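Local coordinates for protein histidinol-phosphate aminotransferase (Clostridium acetobutylicum, PDB 3FTB) that probably transfers amino groups with the help of pyridoxal 5'-phosphate, consistent with a role as histidinol-phosphate aminotransferase, at residues F299-L304 / D334-F339; S308-Y313 / I323-N328. All coordinates share one frame; numbering follows the deposited sequence.

Contact 1: residues F299-L304 / D334-F339; sequences FVLCRL and DSFVRF. With PO4 (phosphate ion), chain F.
With CG anti to its backbone N (chi1 -173°) and a bend at chi2, the Arg303 chain folds back over Phe336. The Phe336 ring, whose CG lies anti to the carbonyl carbon (chi1 -57°), presents one face to it. Arg303 CD makes a CH-pi contact over this face, and the guanidinium continues across the rim, its plane 20° from the ring's. Arg303 NE donates to Ser335 OG at 2.8 Å, a bent bond; the hydroxyl's stronger partner is Asp333 OD1. Two antiparallel strands of the small-domain sheet run beneath. Val300 N reaches Phe339 O at 3.0 Å, and Val337 N reaches Cys302 O at 3.1 Å. On the sheet face bearing Val300, Cys302 SG approaches the Phe339 ring obliquely, 4.2 Å from CD2. The Leu304 and Val337 side chains cross at about a right angle. Arg338 lies on the other face; bent at chi3, it gives NH2 to phosphate O4 at 2.9 Å and NH1 more weakly to O3. The phosphate probably comes from the crystallisation liquor. Two nitrogens gripping one anion are consistent with the family's substrate-anion-binding arginine; the negative charge would favour the protonated guanidinium, which also bonds weakly to Ser32 O and Asn155 OD1.

Contact 2: residues S308-Y313 / I323-N328; sequences SGEKLY and IRRCCN. With PO4 (phosphate ion), chain F.
Arg325 lies against the first turn of helix 309-317, within the beta-alpha-beta crossover that links strand 299-304 to strand 321-325. Glu310 CG sits over one face of the Arg325 guanidinium, 3.4 Å from NH1, and the two side chains run alongside in the same direction. Glu310 OE2 then meets Arg325 NH2 in a loose salt bridge of 3.5 Å, the carboxylate turned 47° from the guanidinium plane. Arg325 NE is buried with no partner in the model. Nearer the backbone, Arg325 CD packs 3.6 Å from Tyr313 CB, the two side chains crossing at about a right angle. The tyrosine, its CG anti to the backbone N (chi1 177°), slides past Ile323 so that CD1 lies 3.8 Å from Ile323 CG1. The edge of its ring meets Ile323 O, and Leu312 CD2 packs on Ile323 CD1. Farther out, Ser308 is the N-cap, its OG accepting from Lys311 N at 3.2 Å. Arg324, whose CB leaves the strand away from the helix, sends NE to phosphate O4 and NH1 to Asn328 OD1. One water joins the two segments, donating to Tyr313 O at 2.8 Å and accepting from Ile323 N at 3.1 Å.

Both contacts belong to the same small-domain sheet, in which strand 336-340 lies between strands 299-304 and 321-325. Contact 1 is largely buried and relies on direct backbone hydrogen bonds between neighbouring strands, whereas contact 2 is partly exposed, packs a helix against the sheet and has no direct hydrogen bond between its segments, its polar links being a loose ion pair and one bridging water, beside side-chain packing. The two meet at Asp334, whose O is 2.6 Å from Gly309 N, a probable hydrogen bond at the helix start. Strand pairing also joins them through Arg338 N and Arg324 O. These two adjacent arginines, one from each contact, share the bound phosphate.

Contact 1: residues F299-L304 / D334-F339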
loop_
_atom_site.group_PDB
_atom_site.type_symbol
_atom_site.label_atom_id
_atom_site.label_comp_id
_atom_site.label_asym_id
_atom_site.label_seq_id
_atom_site.Cartn_x
_atom_site.Cartn_y
_atom_site.Cartn_z
ATOM N N PHE A 299 -8.694 -6.965 -24.689
ATOM C CA PHE A 299 -8.814 -5.687 -25.380
ATOM C C PHE A 299 -8.296 -5.793 -26.815
ATOM O O PHE A 299 -7.546 -6.711 -27.147
ATOM C CB PHE A 299 -8.072 -4.587 -24.621
ATOM C CG PHE A 299 -6.651 -4.940 -24.297
ATOM C CD1 PHE A 299 -5.646 -4.753 -25.232
ATOM C CD2 PHE A 299 -6.321 -5.471 -23.058
ATOM C CE1 PHE A 299 -4.332 -5.088 -24.939
ATOM C CE2 PHE A 299 -5.021 -5.806 -22.764
ATOM C CZ PHE A 299 -4.021 -5.611 -23.703
ATOM N N VAL A 300 -8.697 -4.839 -27.651
ATOM C CA VAL A 300 -8.391 -4.859 -29.080
ATOM C C VAL A 300 -8.027 -3.451 -29.595
ATOM O O VAL A 300 -8.730 -2.481 -29.297
ATOM C CB VAL A 300 -9.607 -5.411 -29.868
ATOM C CG1 VAL A 300 -10.840 -4.529 -29.634
ATOM C CG2 VAL A 300 -9.290 -5.539 -31.348
ATOM N N LEU A 301 -6.931 -3.337 -30.352
ATOM C CA LEU A 301 -6.517 -2.047 -30.937
ATOM C C LEU A 301 -6.975 -1.871 -32.394
ATOM O O LEU A 301 -6.559 -2.617 -33.291
ATOM C CB LEU A 301 -4.991 -1.867 -30.871
ATOM C CG LEU A 301 -4.418 -0.591 -31.501
ATOM C CD1 LEU A 301 -4.577 0.584 -30.550
ATOM C CD2 LEU A 301 -2.955 -0.770 -31.902
ATOM N N CYS A 302 -7.805 -0.861 -32.625
ATOM C CA CYS A 302 -8.353 -0.606 -33.951
ATOM C C CYS A 302 -7.765 0.652 -34.612
ATOM O O CYS A 302 -7.602 1.693 -33.977
ATOM C CB CYS A 302 -9.888 -0.548 -33.885
ATOM S SG CYS A 302 -10.653 -2.059 -33.209
ATOM N N ARG A 303 -7.408 0.520 -35.882
ATOM C CA ARG A 303 -7.051 1.661 -36.726
ATOM C C ARG A 303 -8.321 2.145 -37.421
ATOM O O ARG A 303 -9.119 1.337 -37.884
ATOM C CB ARG A 303 -6.026 1.230 -37.766
ATOM C CG ARG A 303 -5.458 2.351 -38.589
ATOM C CD ARG A 303 -4.335 3.048 -37.864
ATOM N NE ARG A 303 -3.862 4.212 -38.608
ATOM C CZ ARG A 303 -2.821 4.204 -39.436
ATOM N NH1 ARG A 303 -2.467 5.317 -40.066
ATOM N NH2 ARG A 303 -2.129 3.090 -39.627
ATOM N N LEU A 304 -8.512 3.459 -37.491
ATOM C CA LEU A 304 -9.754 4.038 -38.015
ATOM C C LEU A 304 -9.552 4.769 -39.341
ATOM O O LEU A 304 -8.424 4.875 -39.834
ATOM C CB LEU A 304 -10.381 4.991 -36.992
ATOM C CG LEU A 304 -10.779 4.435 -35.625
ATOM C CD1 LEU A 304 -11.616 5.466 -34.872
ATOM C CD2 LEU A 304 -11.534 3.126 -35.769
ATOM N N ASP A 334 -4.326 9.776 -33.594
ATOM C CA ASP A 334 -5.758 9.827 -33.277
ATOM C C ASP A 334 -6.612 8.858 -34.098
ATOM O O ASP A 334 -7.824 8.750 -33.892
ATOM C CB ASP A 334 -6.297 11.250 -33.412
ATOM C CG ASP A 334 -7.433 11.541 -32.440
ATOM O OD1 ASP A 334 -7.539 10.841 -31.410
ATOM O OD2 ASP A 334 -8.217 12.478 -32.705
ATOM N N SER A 335 -5.974 8.142 -35.016
ATOM C CA SER A 335 -6.676 7.132 -35.789
ATOM C C SER A 335 -6.730 5.818 -35.022
ATOM O O SER A 335 -7.546 4.954 -35.339
ATOM C CB SER A 335 -6.005 6.922 -37.139
ATOM O OG SER A 335 -4.730 6.333 -36.972
ATOM N N PHE A 336 -5.862 5.658 -34.020
ATOM C CA PHE A 336 -5.901 4.460 -33.172
ATOM C C PHE A 336 -6.790 4.701 -31.958
ATOM O O PHE A 336 -6.787 5.790 -31.371
ATOM C CB PHE A 336 -4.503 4.033 -32.722
ATOM C CG PHE A 336 -3.557 3.770 -33.859
ATOM C CD1 PHE A 336 -3.281 2.473 -34.261
ATOM C CD2 PHE A 336 -2.939 4.821 -34.523
ATOM C CE1 PHE A 336 -2.409 2.227 -35.306
ATOM C CE2 PHE A 336 -2.067 4.582 -35.570
ATOM C CZ PHE A 336 -1.799 3.286 -35.962
ATOM N N VAL A 337 -7.575 3.684 -31.616
ATOM C CA VAL A 337 -8.432 3.718 -30.443
ATOM C C VAL A 337 -8.387 2.317 -29.846
ATOM O O VAL A 337 -8.136 1.344 -30.569
ATOM C CB VAL A 337 -9.880 4.024 -30.816
ATOM C CG1 VAL A 337 -10.051 5.479 -31.244
ATOM C CG2 VAL A 337 -10.336 3.082 -31.919
ATOM N N ARG A 338 -8.617 2.204 -28.537
ATOM C CA ARG A 338 -8.576 0.902 -27.858
ATOM C C ARG A 338 -9.938 0.581 -27.250
ATOM O O ARG A 338 -10.555 1.423 -26.598
ATOM C CB ARG A 338 -7.491 0.872 -26.770
ATOM C CG ARG A 338 -7.248 -0.507 -26.147
ATOM C CD ARG A 338 -6.399 -0.400 -24.875
ATOM N NE ARG A 338 -7.174 0.136 -23.756
ATOM C CZ ARG A 338 -6.651 0.784 -22.716
ATOM N NH1 ARG A 338 -5.342 1.003 -22.652
ATOM N NH2 ARG A 338 -7.442 1.224 -21.739
ATOM N N PHE A 339 -10.417 -0.634 -27.484
ATOM C CA PHE A 339 -11.698 -1.059 -26.929
ATOM C C PHE A 339 -11.489 -2.233 -25.979
ATOM O O PHE A 339 -10.691 -3.135 -26.248
ATOM C CB PHE A 339 -12.679 -1.490 -28.033
ATOM C CG PHE A 339 -12.923 -0.445 -29.101
ATOM C CD1 PHE A 339 -12.688 0.913 -28.856
ATOM C CD2 PHE A 339 -13.426 -0.821 -30.349
ATOM C CE1 PHE A 339 -12.928 1.875 -29.846
ATOM C CE2 PHE A 339 -13.671 0.135 -31.340
ATOM C CZ PHE A 339 -13.422 1.486 -31.075
HETATM P P PO4 F . -4.533 2.139 -19.529
HETATM O O1 PO4 F . -4.352 2.164 -18.026
HETATM O O2 PO4 F . -3.409 2.904 -20.189
HETATM O O3 PO4 F . -4.517 0.707 -20.005
HETATM O O4 PO4 F . -5.861 2.772 -19.882
#

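Contact 2: residues S308-Y313 / I323-N328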
loop_
_atom_site.group_PDB
_atom_site.type_symbol
_atom_site.label_atom_id
_atom_site.label_comp_id
_atom_site.label_asym_id
_atom_site.label_seq_id
_atom_site.Cartn_x
_atom_site.Cartn_y
_atom_site.Cartn_z
ATOM N N SER A 308 -11.847 10.570 -36.464
ATOM C CA SER A 308 -10.815 10.603 -35.439
ATOM C C SER A 308 -11.283 9.926 -34.161
ATOM O O SER A 308 -12.480 9.856 -33.889
ATOM C CB SER A 308 -10.416 12.048 -35.140
ATOM O OG SER A 308 -11.564 12.858 -34.972
ATOM N N GLY A 309 -10.334 9.420 -33.380
ATOM C CA GLY A 309 -10.646 8.798 -32.109
ATOM C C GLY A 309 -11.327 9.763 -31.154
ATOM O O GLY A 309 -12.103 9.350 -30.287
ATOM N N GLU A 310 -11.025 11.052 -31.301
ATOM C CA GLU A 310 -11.692 12.068 -30.498
ATOM C C GLU A 310 -13.109 12.250 -30.998
ATOM O O GLU A 310 -14.025 12.403 -30.210
ATOM C CB GLU A 310 -10.955 13.412 -30.518
ATOM C CG GLU A 310 -11.508 14.392 -29.473
ATOM C CD GLU A 310 -10.835 15.756 -29.477
ATOM O OE1 GLU A 310 -10.563 16.295 -30.572
ATOM O OE2 GLU A 310 -10.600 16.301 -28.376
ATOM N N LYS A 311 -13.285 12.225 -32.313
ATOM C CA LYS A 311 -14.613 12.375 -32.889
ATOM C C LYS A 311 -15.436 11.141 -32.545
ATOM O O LYS A 311 -16.569 11.246 -32.065
ATOM C CB LYS A 311 -14.545 12.612 -34.406
ATOM C CG LYS A 311 -15.895 12.901 -35.051
ATOM C CD LYS A 311 -15.832 14.047 -36.064
ATOM C CE LYS A 311 -14.729 13.863 -37.102
ATOM N NZ LYS A 311 -13.434 14.502 -36.712
ATOM N N LEU A 312 -14.852 9.967 -32.765
ATOM C CA LEU A 312 -15.507 8.734 -32.353
ATOM C C LEU A 312 -15.785 8.755 -30.847
ATOM O O LEU A 312 -16.917 8.512 -30.430
ATOM C CB LEU A 312 -14.679 7.508 -32.737
ATOM C CG LEU A 312 -15.237 6.198 -32.175
ATOM C CD1 LEU A 312 -16.695 5.987 -32.613
ATOM C CD2 LEU A 312 -14.349 5.024 -32.569
ATOM N N TYR A 313 -14.760 9.056 -30.042
ATOM C CA TYR A 313 -14.903 9.166 -28.584
ATOM C C TYR A 313 -16.055 10.089 -28.166
ATOM O O TYR A 313 -16.918 9.703 -27.364
ATOM C CB TYR A 313 -13.590 9.657 -27.945
ATOM C CG TYR A 313 -13.654 9.869 -26.441
ATOM C CD1 TYR A 313 -13.250 8.874 -25.565
ATOM C CD2 TYR A 313 -14.111 11.069 -25.897
ATOM C CE1 TYR A 313 -13.307 9.056 -24.195
ATOM C CE2 TYR A 313 -14.168 11.260 -24.522
ATOM C CZ TYR A 313 -13.766 10.247 -23.681
ATOM O OH TYR A 313 -13.817 10.416 -22.317
ATOM N N ILE A 323 -14.509 5.083 -24.758
ATOM C CA ILE A 323 -13.420 4.316 -25.364
ATOM C C ILE A 323 -12.071 4.900 -24.961
ATOM O O ILE A 323 -11.992 5.872 -24.203
ATOM C CB ILE A 323 -13.498 4.277 -26.910
ATOM C CG1 ILE A 323 -13.221 5.665 -27.506
ATOM C CG2 ILE A 323 -14.847 3.724 -27.363
ATOM C CD1 ILE A 323 -12.528 5.640 -28.863
ATOM N N ARG A 324 -11.005 4.308 -25.479
ATOM C CA ARG A 324 -9.669 4.802 -25.178
ATOM C C ARG A 324 -9.024 5.387 -26.419
ATOM O O ARG A 324 -8.665 4.667 -27.353
ATOM C CB ARG A 324 -8.784 3.702 -24.587
ATOM C CG ARG A 324 -7.451 4.200 -24.047
ATOM C CD ARG A 324 -7.645 5.048 -22.796
ATOM N NE ARG A 324 -6.442 5.075 -21.972
ATOM C CZ ARG A 324 -5.315 5.684 -22.323
ATOM N NH1 ARG A 324 -5.240 6.311 -23.487
ATOM N NH2 ARG A 324 -4.261 5.659 -21.515
ATOM N N ARG A 325 -8.902 6.706 -26.421
ATOM C CA ARG A 325 -8.173 7.399 -27.458
ATOM C C ARG A 325 -6.700 7.135 -27.228
ATOM O O ARG A 325 -6.190 7.338 -26.139
ATOM C CB ARG A 325 -8.466 8.890 -27.386
ATOM C CG ARG A 325 -9.925 9.208 -27.642
ATOM C CD ARG A 325 -10.239 10.611 -27.218
ATOM N NE ARG A 325 -9.287 11.553 -27.788
ATOM C CZ ARG A 325 -9.253 12.841 -27.473
ATOM N NH1 ARG A 325 -10.115 13.325 -26.589
ATOM N NH2 ARG A 325 -8.356 13.640 -28.034
ATOM N N CYS A 326 -6.022 6.663 -28.258
ATOM C CA CYS A 326 -4.639 6.261 -28.116
ATOM C C CYS A 326 -3.676 7.391 -28.436
ATOM O O CYS A 326 -2.508 7.148 -28.735
ATOM C CB CYS A 326 -4.367 5.034 -28.987
ATOM S SG CYS A 326 -5.204 3.587 -28.303
ATOM N N CYS A 327 -4.174 8.623 -28.354
ATOM C CA CYS A 327 -3.380 9.812 -28.659
ATOM C C CYS A 327 -2.067 9.856 -27.882
ATOM O O CYS A 327 -1.002 10.084 -28.467
ATOM C CB CYS A 327 -4.186 11.089 -28.375
ATOM S SG CYS A 327 -5.533 11.399 -29.526
ATOM N N ASN A 328 -2.151 9.632 -26.570
ATOM C CA ASN A 328 -1.015 9.798 -25.663
ATOM C C ASN A 328 -0.095 8.566 -25.514
ATOM O O ASN A 328 0.741 8.512 -24.598
ATOM C CB ASN A 328 -1.514 10.261 -24.294
ATOM C CG ASN A 328 -2.559 9.331 -23.718
ATOM O OD1 ASN A 328 -3.225 8.602 -24.452
ATOM N ND2 ASN A 328 -2.705 9.346 -22.396
HETATM P P PO4 F . -4.533 2.139 -19.529
HETATM O O1 PO4 F . -4.352 2.164 -18.026
HETATM O O2 PO4 F . -3.409 2.904 -20.189
HETATM O O3 PO4 F . -4.517 0.707 -20.005
HETATM O O4 PO4 F . -5.861 2.772 -19.882
HETATM O O HOH W 1 -15.916 7.271 -26.434
#